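Local coordinates for 33-36 kDa outer membrane protein (Acinetobacter baumannii, PDB 6GIE) that forms a beta-barrel in the bacterial outer membrane and probably serves as a porin channel for small solutes, at residues A270-K274 against T285-G289. Residue numbers count along the deposited sequence, not the author numbering.
With C8E ((hydroxyethyloxy)tri(ethyloxy)octane), chain C; C8E ((hydroxyethyloxy)tri(ethyloxy)octane), chain D.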
# COMPACT_ATOMS: atom_id res chain seq x y z
N ALA A 270 2.53 13.54 0.37
CA ALA A 270 3.68 13.79 1.18
C ALA A 270 3.79 12.80 2.30
O ALA A 270 2.77 12.37 2.86
CB ALA A 270 3.63 15.25 1.73
N ASP A 271 5.02 12.48 2.70
CA ASP A 271 5.23 11.49 3.78
C ASP A 271 6.37 11.94 4.66
O ASP A 271 7.42 12.43 4.18
CB ASP A 271 5.60 10.09 3.20
CG ASP A 271 4.65 9.62 2.12
OD1 ASP A 271 3.46 9.35 2.44
OD2 ASP A 271 5.09 9.56 0.93
N PHE A 272 6.18 11.80 5.97
CA PHE A 272 7.23 12.11 6.90
C PHE A 272 7.33 10.91 7.82
O PHE A 272 6.34 10.55 8.47
CB PHE A 272 6.89 13.38 7.69
CG PHE A 272 7.84 13.64 8.83
CD1 PHE A 272 9.21 13.50 8.66
CD2 PHE A 272 7.39 14.09 10.03
CE1 PHE A 272 10.11 13.73 9.68
CE2 PHE A 272 8.30 14.37 11.07
CZ PHE A 272 9.66 14.15 10.90
N VAL A 273 8.53 10.34 7.94
CA VAL A 273 8.72 9.04 8.61
C VAL A 273 9.93 9.08 9.48
O VAL A 273 11.00 9.50 9.05
CB VAL A 273 8.81 7.89 7.60
CG1 VAL A 273 9.01 6.53 8.28
CG2 VAL A 273 7.51 7.80 6.81
N LYS A 274 9.76 8.75 10.75
CA LYS A 274 10.87 8.77 11.65
C LYS A 274 11.15 7.36 12.06
O LYS A 274 10.21 6.57 12.14
CB LYS A 274 10.49 9.51 12.92
CG LYS A 274 10.30 10.99 12.73
CD LYS A 274 10.22 11.79 14.03
CE LYS A 274 11.57 11.91 14.72
NZ LYS A 274 11.60 12.87 15.84
N THR A 285 16.75 8.38 12.67
CA THR A 285 16.52 8.59 11.24
C THR A 285 15.18 9.21 10.84
O THR A 285 14.15 8.90 11.41
CB THR A 285 16.80 7.26 10.50
OG1 THR A 285 18.21 7.05 10.48
CG2 THR A 285 16.34 7.28 9.07
N GLN A 286 15.21 10.05 9.82
CA GLN A 286 14.00 10.71 9.28
C GLN A 286 13.97 10.63 7.78
O GLN A 286 15.02 10.76 7.15
CB GLN A 286 13.93 12.21 9.61
CG GLN A 286 14.25 12.56 11.04
CD GLN A 286 13.86 13.98 11.42
OE1 GLN A 286 13.28 14.72 10.62
NE2 GLN A 286 14.15 14.36 12.67
N THR A 287 12.77 10.53 7.24
CA THR A 287 12.49 10.40 5.83
C THR A 287 11.38 11.38 5.46
O THR A 287 10.28 11.32 6.01
CB THR A 287 12.01 8.97 5.51
OG1 THR A 287 13.05 8.06 5.87
CG2 THR A 287 11.70 8.77 4.01
N ILE A 288 11.70 12.32 4.57
CA ILE A 288 10.73 13.21 3.99
C ILE A 288 10.50 12.71 2.55
O ILE A 288 11.41 12.27 1.87
CB ILE A 288 11.18 14.68 4.14
CG1 ILE A 288 10.29 15.62 3.35
CG2 ILE A 288 12.62 14.88 3.67
CD1 ILE A 288 8.91 15.74 3.91
N GLY A 289 9.26 12.78 2.09
CA GLY A 289 8.87 12.20 0.84
C GLY A 289 7.71 12.92 0.19
O GLY A 289 6.85 13.44 0.87
C6 C8E C . -2.87 18.42 1.64
C7 C8E C . -1.55 17.71 1.51
C8 C8E C . -1.38 17.06 0.16
O9 C8E C . -0.20 17.57 -0.49
C10 C8E C . 1.06 17.14 0.02
C11 C8E C . 2.23 17.82 -0.68
O12 C8E C . 2.88 18.89 0.05
C13 C8E C . 2.77 18.90 1.45
C14 C8E C . 3.98 19.49 2.14
O15 C8E C . 3.98 18.71 3.34
C16 C8E C . 5.06 18.82 4.22
C17 C8E C . 5.23 17.46 4.86
O18 C8E C . 3.99 16.78 5.01
C19 C8E C . 4.22 15.43 5.45
C20 C8E C . 2.90 14.69 5.61
O21 C8E C . 2.48 14.70 6.99
O12 C8E D . 9.00 12.04 18.22
C13 C8E D . 8.56 13.26 17.63
C14 C8E D . 7.32 13.01 16.77
O15 C8E D . 7.71 12.89 15.41
C16 C8E D . 6.71 13.26 14.45
C17 C8E D . 6.14 11.97 13.87
O18 C8E D . 5.13 12.22 12.90
C19 C8E D . 4.46 11.04 12.51
C20 C8E D . 3.36 10.64 13.49
O21 C8E D . 2.13 11.23 13.07
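A270 enters the pairing through its backbone, its CA lying 3.2 Å from G289 O in a CA-H...O contact. D271 makes a hydrogen-bonded pair with G289: D271 N donates to G289 O at 2.8 Å, and G289 N returns a weak bond to D271 O, also 2.8 Å. The carboxylate of D271 lies on the barrel's inner face, over the bare backbone of G289, and reaches N291 through a weak hydrogen bond. F272 faces I288 as a non-hydrogen-bonded pair on the outer, detergent-covered wall. These are neighbouring antiparallel strands of the porin barrel, the last hairpin of the chain, whose second strand, 285-295, closes the cylinder against strand 22-35. The F272 ring meets Q286 edge-on, CE1 to OE1 3.5 Å. V273 and T287 bond both ways, V273 N to T287 O at 2.8 Å and T287 N to V273 O at 2.7 Å, and their CB atoms sit 4.0 Å apart. K274 pairs with Q286, while its CD touches O15 of the chain D detergent C8E at 3.1 Å.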